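Local coordinates for protein MDM10 isoform 1 (Saccharomyces cerevisiae, PDB 7BTX) that serves in the complex that tethers the endoplasmic reticulum to mitochondria and takes part in late assembly of the outer-membrane TOM translocase, at residues 186-191 against 195-200. Numbering follows the deposited sequence.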
loop_
_atom_site.group_PDB
_atom_site.type_symbol
_atom_site.label_atom_id
_atom_site.label_comp_id
_atom_site.label_asym_id
_atom_site.label_seq_id
_atom_site.Cartn_x
_atom_site.Cartn_y
_atom_site.Cartn_z
ATOM N N PHE D 186 -0.283 37.938 -18.366
ATOM C CA PHE D 186 -0.809 39.015 -19.184
ATOM C C PHE D 186 -0.241 38.867 -20.584
ATOM O O PHE D 186 0.943 38.581 -20.747
ATOM C CB PHE D 186 -0.436 40.369 -18.594
ATOM C CG PHE D 186 -1.091 41.520 -19.275
ATOM C CD1 PHE D 186 -2.401 41.846 -18.992
ATOM C CD2 PHE D 186 -0.397 42.277 -20.201
ATOM C CE1 PHE D 186 -3.004 42.903 -19.615
ATOM C CE2 PHE D 186 -0.999 43.335 -20.833
ATOM C CZ PHE D 186 -2.300 43.649 -20.538
ATOM N N GLN D 187 -1.082 39.051 -21.596
ATOM C CA GLN D 187 -0.633 38.813 -22.964
ATOM C C GLN D 187 -1.367 39.721 -23.936
ATOM O O GLN D 187 -2.595 39.682 -24.023
ATOM C CB GLN D 187 -0.817 37.343 -23.339
ATOM C CG GLN D 187 -2.088 36.713 -22.825
ATOM C CD GLN D 187 -2.077 35.212 -22.937
ATOM O OE1 GLN D 187 -1.168 34.630 -23.520
ATOM N NE2 GLN D 187 -3.084 34.570 -22.364
ATOM N N ARG D 188 -0.608 40.530 -24.677
ATOM C CA ARG D 188 -1.173 41.468 -25.643
ATOM C C ARG D 188 -0.922 40.935 -27.050
ATOM O O ARG D 188 0.187 40.970 -27.572
ATOM C CB ARG D 188 -0.578 42.857 -25.460
ATOM C CG ARG D 188 -1.052 43.856 -26.508
ATOM C CD ARG D 188 -0.913 45.293 -26.042
ATOM N NE ARG D 188 0.391 45.855 -26.376
ATOM C CZ ARG D 188 1.241 46.347 -25.484
ATOM N NH1 ARG D 188 0.924 46.350 -24.196
ATOM N NH2 ARG D 188 2.407 46.842 -25.878
ATOM N N ASP D 189 -1.986 40.445 -27.670
ATOM C CA ASP D 189 -1.894 39.964 -29.038
ATOM C C ASP D 189 -1.892 41.128 -30.015
ATOM O O ASP D 189 -2.346 42.228 -29.700
ATOM C CB ASP D 189 -3.064 39.038 -29.357
ATOM C CG ASP D 189 -2.813 38.167 -30.566
ATOM O OD1 ASP D 189 -1.645 38.069 -30.984
ATOM O OD2 ASP D 189 -3.780 37.590 -31.104
ATOM N N SER D 190 -1.345 40.882 -31.197
ATOM C CA SER D 190 -1.496 41.746 -32.357
ATOM C C SER D 190 -1.569 40.828 -33.567
ATOM O O SER D 190 -1.788 39.624 -33.411
ATOM C CB SER D 190 -0.344 42.739 -32.468
ATOM O OG SER D 190 -0.290 43.300 -33.766
ATOM N N HIS D 191 -1.410 41.360 -34.772
ATOM C CA HIS D 191 -1.276 40.473 -35.917
ATOM C C HIS D 191 0.157 40.373 -36.420
ATOM O O HIS D 191 0.399 39.703 -37.431
ATOM C CB HIS D 191 -2.220 40.912 -37.040
ATOM C CG HIS D 191 -3.668 40.837 -36.661
ATOM N ND1 HIS D 191 -4.438 41.956 -36.425
ATOM C CD2 HIS D 191 -4.480 39.773 -36.455
ATOM C CE1 HIS D 191 -5.664 41.584 -36.099
ATOM N NE2 HIS D 191 -5.716 40.265 -36.110
ATOM N N GLN D 195 3.243 39.423 -27.687
ATOM C CA GLN D 195 3.963 39.672 -26.442
ATOM C C GLN D 195 3.188 39.164 -25.233
ATOM O O GLN D 195 1.959 39.114 -25.241
ATOM C CB GLN D 195 4.230 41.165 -26.272
ATOM C CG GLN D 195 4.854 41.834 -27.463
ATOM C CD GLN D 195 4.759 43.333 -27.383
ATOM O OE1 GLN D 195 3.999 43.874 -26.587
ATOM N NE2 GLN D 195 5.535 44.020 -28.207
ATOM N N GLU D 196 3.917 38.793 -24.188
ATOM C CA GLU D 196 3.314 38.153 -23.031
ATOM C C GLU D 196 4.171 38.423 -21.810
ATOM O O GLU D 196 5.391 38.316 -21.882
ATOM C CB GLU D 196 3.184 36.649 -23.251
ATOM C CG GLU D 196 2.469 35.924 -22.148
ATOM C CD GLU D 196 2.135 34.505 -22.520
ATOM O OE1 GLU D 196 2.593 34.048 -23.586
ATOM O OE2 GLU D 196 1.412 33.846 -21.749
ATOM N N TRP D 197 3.530 38.759 -20.688
ATOM C CA TRP D 197 4.224 39.100 -19.442
ATOM C C TRP D 197 3.811 38.101 -18.373
ATOM O O TRP D 197 2.704 38.158 -17.845
ATOM C CB TRP D 197 3.916 40.516 -19.019
ATOM C CG TRP D 197 4.561 41.535 -19.866
ATOM C CD1 TRP D 197 5.752 42.148 -19.643
ATOM C CD2 TRP D 197 4.054 42.068 -21.087
ATOM N NE1 TRP D 197 6.020 43.035 -20.652
ATOM C CE2 TRP D 197 4.989 43.004 -21.552
ATOM C CE3 TRP D 197 2.896 41.844 -21.835
ATOM C CZ2 TRP D 197 4.805 43.714 -22.727
ATOM C CZ3 TRP D 197 2.716 42.550 -22.999
ATOM C CH2 TRP D 197 3.663 43.472 -23.435
ATOM N N ILE D 198 4.709 37.188 -18.047
ATOM C CA ILE D 198 4.406 36.129 -17.096
ATOM C C ILE D 198 5.037 36.467 -15.755
ATOM O O ILE D 198 6.234 36.756 -15.675
ATOM C CB ILE D 198 4.908 34.776 -17.617
ATOM C CG1 ILE D 198 4.314 34.479 -18.987
ATOM C CG2 ILE D 198 4.563 33.672 -16.648
ATOM C CD1 ILE D 198 5.285 34.599 -20.119
ATOM N N PHE D 199 4.237 36.436 -14.700
ATOM C CA PHE D 199 4.735 36.499 -13.336
ATOM C C PHE D 199 4.299 35.232 -12.628
ATOM O O PHE D 199 3.167 34.783 -12.804
ATOM C CB PHE D 199 4.207 37.728 -12.597
ATOM C CG PHE D 199 4.559 37.752 -11.139
ATOM C CD1 PHE D 199 5.854 38.023 -10.735
ATOM C CD2 PHE D 199 3.600 37.503 -10.174
ATOM C CE1 PHE D 199 6.185 38.043 -9.397
ATOM C CE2 PHE D 199 3.926 37.525 -8.833
ATOM C CZ PHE D 199 5.219 37.796 -8.446
ATOM N N SER D 200 5.188 34.659 -11.835
ATOM C CA SER D 200 4.913 33.416 -11.137
ATOM C C SER D 200 5.159 33.604 -9.649
ATOM O O SER D 200 5.429 34.704 -9.176
ATOM C CB SER D 200 5.771 32.284 -11.695
ATOM O OG SER D 200 5.759 31.177 -10.818
#
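Phe-186 and Trp-197 form a hydrogen-bonded pair within the antiparallel beta hairpin of strands 179-189 and 194-199, in the mitochondrial beta-barrel fold of this outer-membrane protein. The short strand axes run 4.5 Å apart at 179°. Trp-197 N gives a nearly straight bond to Phe-186 O, and Phe-186 N returns one to Trp-197 O at 3.0 Å. Toward the turn the Arg-188/Gln-195 pairing is loose, its bond from Arg-188 N to Gln-195 O bent.

The buried face carries Gln-187 and Glu-196, side by side in a non-hydrogen-bonded pair. Glu-196 CG stands anti to its backbone N (chi1 -175°), which lays the extended chain along Gln-187, CG 3.8 Å from Gln-187 CB. Their oxygens, Gln-187 OE1 and Glu-196 OE2, are both acceptors and do not bond; instead the carboxylate pairs with Arg-209, and Gln-187 NE2 bonds Tyr-13 OH of the N-terminal helix 5-16. An alanine in place of Glu-196 removes the carboxylate and the CG methylene, and would probably leave Arg-209 without this salt bridge and open a gap beside Gln-187 CB.

The opposite face is more open to solvent, and its loose part is Arg-188. This exposed side chain turns at chi3 (89°), and Gln-195 OE1 and Trp-197 CH2 lie over one face of its guanidinium, without a hydrogen bond from NH2 to that amide oxygen. Phe-186 and Trp-197 still touch here: the indole brings CE3 to the ring edge of Phe-186, in the phenyl plane, 3.7 Å from CD2.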